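Local structure of tRNA (guanine(9)-N1)-methyltransferase (Schizosaccharomyces pombe, 4JWH) at residues R130-N135 and N166-Y171; E143-N148 and E180-Q185; A194-T199 and L223-A228. The protein catalyses the S-adenosyl-L-methionine-dependent methylation of guanine N1 at position 9 of cytoplasmic tRNA, giving N(1)-methylguanosine and S-adenosyl-L-homocysteine. One frame throughout, in Å; residues are numbered along the deposited sequence. Where two conformers were deposited one is given.

In the fold
The three contacts are spread around the parallel six-stranded sheet of a SPOUT-type methyltransferase domain. Contacts 1 and 2 alternate along the chain, and their centres lie about 16 Å apart. They also touch: R170, just before strand 171-173, probably hydrogen-bonds through its backbone to L144 of strand 143-147, and L144 packs on helix 118-137. Contact 3 comes later in the sequence, after both have closed. Its centre is about 19 Å from that of contact 2, with nearest atoms about 5 Å apart, and about 26 Å from that of contact 1. Contacts 1 and 3 lie on opposite sides of the chain's centre; contact 3 forms part of the cofactor pocket, whereas contact 1 lies away from it.

Contact 1: R130-N135 and N166-Y171; sequences RCHSAN and NNWKRY
Helix 118-137 meets the loop that leads into edge strand 171-173 through a face-to-face aromatic stack, H132 on W168. The imidazole and the five-membered ring of the indole have centroids 3.7 Å apart and planes only 9° from parallel, with W168 CG above the centre of the imidazole. The overlap runs beyond the rings: H132 CB lies over the six-membered ring of W168, 3.9 Å from its centroid, while W168 CB in turn sits over the imidazole. With its CG anti to the backbone N (chi1 172°), H132 reaches out from the helix to the indole. Beyond the stack, H132 NE2 accepts a weak, bent hydrogen bond from K169 N at 3.5 Å, with an N-H...N angle of 147°. R136 NH2 from the same helix also bonds NE2, so two donors converge on this nitrogen; that pattern is consistent with a neutral ring carrying its hydrogen on ND1. A second link is made through water 1, which accepts from N135 ND2 at 2.7 Å and donates to K169 O at 2.9 Å. N135 ND2 also bonds V142 O, which ties the amide to the loop before strand 143-147. The indole has a further aromatic neighbour in its own segment, since W168 CE3 stands 3.4 Å above the centre of the Y171 ring. Around this cluster, W168 packs on Q157 and L161 of helix 151-161 and on V128 and T129 of helix 118-137, while N135 touches F258 of helix 254-267.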
# COMPACT_ATOMS: atom_id res chain seq x y z
N ARG A 130 6.72 3.99 -7.26
CA ARG A 130 6.16 2.89 -8.05
C ARG A 130 4.66 2.71 -7.79
O ARG A 130 3.93 2.37 -8.71
CB ARG A 130 6.94 1.56 -7.86
CG ARG A 130 8.06 1.35 -8.91
CD ARG A 130 8.57 -0.10 -8.99
NE ARG A 130 9.92 -0.27 -8.44
CZ ARG A 130 10.61 -1.41 -8.51
NH1 ARG A 130 10.08 -2.46 -9.12
NH2 ARG A 130 11.82 -1.50 -7.98
N CYS A 131 4.21 2.98 -6.56
CA CYS A 131 2.76 2.88 -6.24
C CYS A 131 1.99 3.93 -7.05
O CYS A 131 0.95 3.62 -7.66
CB CYS A 131 2.45 3.09 -4.75
SG CYS A 131 3.05 1.76 -3.59
N HIS A 132 2.48 5.17 -7.03
CA HIS A 132 1.87 6.18 -7.90
C HIS A 132 1.89 5.79 -9.38
O HIS A 132 0.89 5.93 -10.08
CB HIS A 132 2.54 7.55 -7.71
CG HIS A 132 2.07 8.57 -8.70
ND1 HIS A 132 2.87 9.01 -9.73
CD2 HIS A 132 0.88 9.19 -8.84
CE1 HIS A 132 2.19 9.89 -10.45
NE2 HIS A 132 0.99 10.03 -9.92
N SER A 133 3.02 5.27 -9.88
CA SER A 133 3.10 4.97 -11.33
C SER A 133 2.16 3.83 -11.70
O SER A 133 1.48 3.88 -12.72
CB SER A 133 4.54 4.64 -11.75
OG SER A 133 5.43 5.58 -11.16
N ALA A 134 2.12 2.79 -10.86
CA ALA A 134 1.21 1.66 -11.07
C ALA A 134 -0.26 2.13 -10.99
O ALA A 134 -1.10 1.73 -11.80
CB ALA A 134 1.50 0.57 -10.05
N ASN A 135 -0.55 3.03 -10.05
CA ASN A 135 -1.90 3.59 -9.99
C ASN A 135 -2.33 4.37 -11.22
O ASN A 135 -3.48 4.29 -11.65
CB ASN A 135 -2.03 4.51 -8.77
CG ASN A 135 -3.47 4.74 -8.40
OD1 ASN A 135 -4.27 3.82 -8.44
ND2 ASN A 135 -3.79 5.95 -8.00
N ASN A 166 4.96 16.92 -6.37
CA ASN A 166 3.92 17.94 -6.28
C ASN A 166 3.04 17.97 -7.50
O ASN A 166 1.99 18.61 -7.49
CB ASN A 166 4.53 19.33 -6.03
CG ASN A 166 5.30 19.40 -4.74
OD1 ASN A 166 4.85 18.91 -3.71
ND2 ASN A 166 6.47 20.00 -4.79
N ASN A 167 3.47 17.26 -8.56
CA ASN A 167 2.71 17.18 -9.80
C ASN A 167 1.84 15.93 -9.92
O ASN A 167 0.92 15.88 -10.74
CB ASN A 167 3.64 17.29 -11.02
CG ASN A 167 4.27 18.69 -11.19
OD1 ASN A 167 3.77 19.70 -10.66
ND2 ASN A 167 5.37 18.74 -11.92
N TRP A 168 2.12 14.92 -9.08
CA TRP A 168 1.38 13.63 -9.09
C TRP A 168 -0.12 13.83 -9.00
O TRP A 168 -0.56 14.80 -8.42
CB TRP A 168 1.84 12.74 -7.93
CG TRP A 168 3.21 12.15 -8.11
CD1 TRP A 168 4.08 12.34 -9.15
CD2 TRP A 168 3.89 11.29 -7.17
NE1 TRP A 168 5.25 11.64 -8.93
CE2 TRP A 168 5.16 10.99 -7.72
CE3 TRP A 168 3.55 10.76 -5.92
CZ2 TRP A 168 6.07 10.16 -7.08
CZ3 TRP A 168 4.46 9.95 -5.28
CH2 TRP A 168 5.71 9.66 -5.86
N LYS A 169 -0.89 12.91 -9.58
CA LYS A 169 -2.36 12.93 -9.54
C LYS A 169 -2.94 11.77 -8.68
O LYS A 169 -2.25 10.78 -8.45
CB LYS A 169 -2.91 12.80 -10.97
CG LYS A 169 -2.43 13.92 -11.92
CD LYS A 169 -3.09 13.80 -13.29
CE LYS A 169 -2.69 14.96 -14.17
NZ LYS A 169 -3.37 14.81 -15.48
N ARG A 170 -4.19 11.92 -8.22
CA ARG A 170 -4.85 10.93 -7.35
C ARG A 170 -3.95 10.54 -6.18
O ARG A 170 -3.87 9.37 -5.79
CB ARG A 170 -5.29 9.67 -8.15
CG ARG A 170 -6.53 9.86 -9.03
CD ARG A 170 -7.43 8.60 -9.04
NE ARG A 170 -8.84 8.99 -9.11
CZ ARG A 170 -9.86 8.35 -8.52
NH1 ARG A 170 -9.68 7.23 -7.82
NH2 ARG A 170 -11.08 8.83 -8.67
N TYR A 171 -3.26 11.54 -5.65
CA TYR A 171 -2.25 11.34 -4.64
C TYR A 171 -2.43 12.37 -3.53
O TYR A 171 -2.55 13.57 -3.78
CB TYR A 171 -0.86 11.43 -5.27
CG TYR A 171 0.30 11.47 -4.31
CD1 TYR A 171 1.03 12.65 -4.11
CD2 TYR A 171 0.72 10.31 -3.64
CE1 TYR A 171 2.11 12.69 -3.24
CE2 TYR A 171 1.78 10.34 -2.76
CZ TYR A 171 2.48 11.52 -2.55
OH TYR A 171 3.54 11.54 -1.67
O HOH W 1 -1.96 7.94 -7.84

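Contact 2: E143-N148 and E180-Q185; sequences ELFATN and EEFESQ
F182, whose ring meets F145, accepts through its carbonyl O a 2.9 Å backbone hydrogen bond from Q185 N. It is the first residue to leave helical backbone angles after helix 178-181, and this bond closes a turn directly after the helix, at the residue whose ring enters the contact. The two phenyl rings form a T-shaped pair: F182 points its edge at the face of F145, with centroids 5.0 Å apart and planes at 66°. The F182 atom that touches is CZ, 3.6 Å above the F145 plane and over its centre, so its distances to the F145 ring atoms are nearly equal. E181 adds its side chain next to this pair. An extended first torsion (chi1 176°) followed by a bend at chi2 (75°) carries E181 CG over one face of F182, 3.7 Å above the plane and offset toward the rim. The carboxylate goes on to F145, where E181 OE1 approaches CE1 obliquely at 3.6 Å. Replacing F145 by an alanine would probably open a gap opposite F182 CZ and leave the F182 ring edge without the aromatic face it is directed at. Around the pair, F145 touches R105 of strand 105-109, and F182 packs on V107 of that strand and I208 of strand 208-212. No hydrogen bond crosses between the two segments; the join between strand 143-147 and the turn after helix 178-181 therefore rests on dispersion and on the weakly polar attraction of a ring edge for a ring face, and E181 OE1 beside F145 CE1 is probably drawn to the positive rim of the phenyl ring.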
# COMPACT_ATOMS: atom_id res chain seq x y z
N GLU A 143 -7.78 6.34 -4.97
CA GLU A 143 -7.16 7.48 -4.31
C GLU A 143 -6.07 6.98 -3.37
O GLU A 143 -6.34 6.24 -2.39
CB GLU A 143 -8.19 8.38 -3.57
CG GLU A 143 -9.04 9.30 -4.50
CD GLU A 143 -8.29 10.44 -5.21
OE1 GLU A 143 -7.15 10.83 -4.88
OE2 GLU A 143 -8.90 11.01 -6.14
N LEU A 144 -4.84 7.36 -3.70
CA LEU A 144 -3.65 7.05 -2.93
C LEU A 144 -3.36 8.10 -1.85
O LEU A 144 -3.26 9.28 -2.15
CB LEU A 144 -2.43 6.88 -3.86
CG LEU A 144 -1.10 6.37 -3.28
CD1 LEU A 144 -1.33 5.05 -2.57
CD2 LEU A 144 0.01 6.23 -4.40
N PHE A 145 -3.23 7.66 -0.60
CA PHE A 145 -2.89 8.55 0.50
C PHE A 145 -1.55 8.13 1.02
O PHE A 145 -1.22 6.91 1.01
CB PHE A 145 -3.92 8.50 1.64
CG PHE A 145 -5.20 9.28 1.36
CD1 PHE A 145 -5.52 10.44 2.09
CD2 PHE A 145 -6.07 8.85 0.37
CE1 PHE A 145 -6.69 11.15 1.84
CE2 PHE A 145 -7.25 9.55 0.11
CZ PHE A 145 -7.55 10.73 0.84
N ALA A 146 -0.78 9.12 1.45
CA ALA A 146 0.45 8.87 2.21
C ALA A 146 0.35 9.61 3.57
O ALA A 146 0.50 10.85 3.63
CB ALA A 146 1.65 9.32 1.44
N THR A 147 0.09 8.86 4.64
CA THR A 147 -0.20 9.48 5.94
C THR A 147 1.01 9.46 6.88
O THR A 147 1.91 8.63 6.72
CB THR A 147 -1.48 8.85 6.61
OG1 THR A 147 -1.28 7.44 6.80
CG2 THR A 147 -2.74 9.08 5.76
N ASN A 148 1.01 10.34 7.87
CA ASN A 148 2.22 10.73 8.62
C ASN A 148 3.37 11.00 7.66
O ASN A 148 4.50 10.64 7.95
CB ASN A 148 2.66 9.66 9.63
CG ASN A 148 1.75 9.60 10.84
OD1 ASN A 148 0.91 8.72 10.94
ND2 ASN A 148 1.94 10.52 11.78
N GLU A 180 -6.37 9.86 12.09
CA GLU A 180 -6.83 11.24 12.07
C GLU A 180 -7.60 11.52 10.81
O GLU A 180 -8.72 12.01 10.88
CB GLU A 180 -5.66 12.24 12.23
CG GLU A 180 -5.03 12.17 13.62
CD GLU A 180 -3.77 13.03 13.79
OE1 GLU A 180 -3.60 13.57 14.91
OE2 GLU A 180 -2.94 13.14 12.85
N GLU A 181 -7.01 11.21 9.65
CA GLU A 181 -7.61 11.49 8.37
C GLU A 181 -8.95 10.76 8.13
O GLU A 181 -9.86 11.31 7.51
CB GLU A 181 -6.58 11.25 7.25
CG GLU A 181 -7.08 11.43 5.83
CD GLU A 181 -7.26 12.88 5.42
OE1 GLU A 181 -8.11 13.12 4.54
OE2 GLU A 181 -6.56 13.77 5.96
N PHE A 182 -9.05 9.53 8.65
CA PHE A 182 -10.25 8.68 8.46
C PHE A 182 -10.98 8.29 9.76
O PHE A 182 -11.55 7.21 9.86
CB PHE A 182 -9.89 7.42 7.65
CG PHE A 182 -9.35 7.72 6.28
CD1 PHE A 182 -7.99 7.65 6.02
CD2 PHE A 182 -10.22 8.15 5.26
CE1 PHE A 182 -7.49 7.95 4.74
CE2 PHE A 182 -9.73 8.45 3.98
CZ PHE A 182 -8.37 8.35 3.71
N GLU A 183 -10.94 9.17 10.76
CA GLU A 183 -11.61 8.94 12.06
C GLU A 183 -13.09 8.53 11.93
O GLU A 183 -13.53 7.55 12.56
CB GLU A 183 -11.47 10.19 12.96
CG GLU A 183 -11.78 9.93 14.45
CD GLU A 183 -13.28 10.01 14.77
OE1 GLU A 183 -14.02 10.75 14.08
OE2 GLU A 183 -13.71 9.32 15.72
N SER A 184 -13.83 9.26 11.10
CA SER A 184 -15.25 8.98 10.85
C SER A 184 -15.48 7.64 10.11
O SER A 184 -16.57 7.07 10.19
CB SER A 184 -15.88 10.13 10.08
OG SER A 184 -15.66 9.96 8.68
N GLN A 185 -14.46 7.15 9.41
CA GLN A 185 -14.57 5.90 8.66
C GLN A 185 -13.72 4.81 9.29
O GLN A 185 -13.34 3.86 8.62
CB GLN A 185 -14.10 6.10 7.21
CG GLN A 185 -14.74 7.27 6.49
CD GLN A 185 -13.90 8.53 6.55
OE1 GLN A 185 -13.34 8.87 7.59
NE2 GLN A 185 -13.82 9.23 5.43

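Contact 3: A194-T199 and L223-A228; sequences ADSDNT and LCQNKA. With SAH (S-adenosyl-L-homocysteine), chain C.
D195 and Q225 are joined by a single water that also holds the bound product S-adenosyl-L-homocysteine, while no direct hydrogen bond crosses between the two segments. Water 2 donates to D195 OD2 at 2.7 Å and to the ligand's OXT at 2.8 Å, and it accepts from Q225 N at 3.0 Å. The carboxylate oxygen OXT is gripped a second time by the backbone of C224, a binding residue for S-adenosyl-L-methionine, whose N lies 3.1 Å from OXT with a nearly straight N-H...O angle of 171°. Two successive amides in the first turn of helix 223-231 thus serve the ligand carboxylate, one directly and one through water; the positive end of the helix probably steadies its negative charge. D195 OD2 has another donor in N222 N, just before the helix, which fixes the acid next to the water. The direct touches are apolar or close without being bonds: D195 CB lies 4.0 Å from Q225 CB, and Q225 OE1 comes to 3.2 Å from S196 CA. Q225 gets there with CG anti to the backbone N (chi1 178°) and a bend at chi2 (68°) that turns its amide toward S196. Both Q225 OE1 and S196 OG are hydrogen-bonded to T235 OG1, so one hydroxyl joins the two sides. S196 OG also accepts from N198 N at 3.1 Å, closing an ST turn. Just before D195, A194 CB lies above the amino edge of the adenine, 3.4 Å from its N6. The contact belongs to the cofactor-binding region that SPOUT enzymes build around a knotted C-terminal chain: the loop after strand 189-192 faces the start of helix 223-231, T235 lies in edge strand 234-236, and C224 packs back on Y191 of strand 189-192.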
# COMPACT_ATOMS: atom_id res chain seq x y z
N ALA A 194 0.99 -9.37 6.76
CA ALA A 194 1.27 -10.80 6.57
C ALA A 194 1.01 -11.64 7.85
O ALA A 194 0.80 -12.84 7.78
CB ALA A 194 2.69 -10.99 6.07
N ASP A 195 1.00 -10.97 9.00
CA ASP A 195 0.84 -11.59 10.32
C ASP A 195 -0.60 -11.76 10.81
O ASP A 195 -0.83 -12.36 11.87
CB ASP A 195 1.68 -10.81 11.34
CG ASP A 195 3.17 -10.69 10.90
OD1 ASP A 195 3.75 -11.72 10.50
OD2 ASP A 195 3.76 -9.57 10.93
N SER A 196 -1.57 -11.24 10.05
CA SER A 196 -2.97 -11.36 10.42
C SER A 196 -3.42 -12.82 10.42
O SER A 196 -2.91 -13.63 9.64
CB SER A 196 -3.83 -10.57 9.45
OG SER A 196 -5.18 -10.48 9.91
N ASP A 197 -4.35 -13.13 11.32
CA ASP A 197 -5.09 -14.40 11.33
C ASP A 197 -6.16 -14.42 10.23
O ASP A 197 -6.65 -15.49 9.88
CB ASP A 197 -5.83 -14.58 12.67
CG ASP A 197 -4.89 -14.74 13.83
OD1 ASP A 197 -3.66 -14.90 13.63
OD2 ASP A 197 -5.39 -14.74 14.98
N ASN A 198 -6.55 -13.24 9.75
CA ASN A 198 -7.60 -13.09 8.75
C ASN A 198 -7.03 -12.97 7.34
O ASN A 198 -5.90 -12.50 7.16
CB ASN A 198 -8.43 -11.84 9.05
CG ASN A 198 -8.85 -11.76 10.51
OD1 ASN A 198 -9.27 -12.77 11.11
ND2 ASN A 198 -8.72 -10.57 11.10
N THR A 199 -7.83 -13.39 6.34
CA THR A 199 -7.37 -13.38 4.94
C THR A 199 -8.30 -12.51 4.09
O THR A 199 -9.51 -12.68 4.14
CB THR A 199 -7.27 -14.81 4.38
OG1 THR A 199 -6.30 -15.54 5.13
CG2 THR A 199 -6.82 -14.80 2.94
N LEU A 223 4.85 -5.93 13.62
CA LEU A 223 4.81 -4.47 13.81
C LEU A 223 3.43 -3.92 13.42
O LEU A 223 2.70 -3.30 14.24
CB LEU A 223 5.92 -3.81 13.00
CG LEU A 223 5.99 -2.27 12.95
CD1 LEU A 223 6.66 -1.69 14.18
CD2 LEU A 223 6.73 -1.85 11.69
N CYS A 224 3.06 -4.14 12.17
CA CYS A 224 1.81 -3.54 11.68
C CYS A 224 0.61 -4.20 12.31
O CYS A 224 -0.37 -3.53 12.69
CB CYS A 224 1.77 -3.52 10.14
SG CYS A 224 3.06 -2.40 9.52
N GLN A 225 0.69 -5.52 12.49
CA GLN A 225 -0.37 -6.22 13.17
C GLN A 225 -0.60 -5.60 14.55
O GLN A 225 -1.74 -5.40 14.95
CB GLN A 225 -0.09 -7.73 13.25
CG GLN A 225 -1.16 -8.57 14.02
CD GLN A 225 -2.53 -8.64 13.32
OE1 GLN A 225 -2.62 -8.60 12.10
NE2 GLN A 225 -3.59 -8.76 14.10
N ASN A 226 0.48 -5.27 15.26
CA ASN A 226 0.35 -4.77 16.64
C ASN A 226 -0.26 -3.40 16.70
O ASN A 226 -1.05 -3.08 17.57
CB ASN A 226 1.73 -4.72 17.33
CG ASN A 226 2.18 -6.10 17.82
OD1 ASN A 226 1.35 -6.97 18.05
ND2 ASN A 226 3.49 -6.31 17.93
N LYS A 227 0.15 -2.58 15.76
CA LYS A 227 -0.27 -1.21 15.67
C LYS A 227 -1.79 -1.14 15.44
O LYS A 227 -2.50 -0.45 16.15
CB LYS A 227 0.48 -0.50 14.54
CG LYS A 227 -0.01 0.94 14.32
CD LYS A 227 0.80 1.66 13.30
CE LYS A 227 0.27 3.08 13.17
NZ LYS A 227 1.19 3.84 12.29
N ALA A 228 -2.27 -1.91 14.46
CA ALA A 228 -3.69 -1.89 14.10
C ALA A 228 -4.56 -2.50 15.20
O ALA A 228 -5.64 -1.97 15.48
CB ALA A 228 -3.93 -2.59 12.74
N SAH C . 7.44 -6.25 9.49
CA SAH C . 6.71 -5.28 8.69
CB SAH C . 7.23 -5.44 7.24
CG SAH C . 6.14 -5.33 6.25
SD SAH C . 6.32 -5.29 4.51
C SAH C . 5.23 -5.41 9.05
O SAH C . 4.30 -5.23 8.33
OXT SAH C . 4.94 -5.65 10.18
C5' SAH C . 5.48 -3.82 4.11
C4' SAH C . 3.96 -3.85 4.05
O4' SAH C . 3.47 -4.63 2.99
C3' SAH C . 3.21 -4.35 5.29
O3' SAH C . 3.10 -3.37 6.28
C2' SAH C . 1.90 -4.80 4.76
O2' SAH C . 1.05 -3.70 4.71
C1' SAH C . 2.29 -5.27 3.38
N9 SAH C . 2.39 -6.73 3.27
C8 SAH C . 3.45 -7.42 2.96
N7 SAH C . 3.22 -8.70 2.86
C5 SAH C . 1.94 -8.85 3.06
C6 SAH C . 1.00 -9.97 3.11
N6 SAH C . 1.41 -11.19 2.90
N1 SAH C . -0.26 -9.70 3.36
C2 SAH C . -0.68 -8.46 3.57
N3 SAH C . 0.11 -7.42 3.57
C4 SAH C . 1.40 -7.54 3.32
O HOH W 2 2.72 -7.12 10.98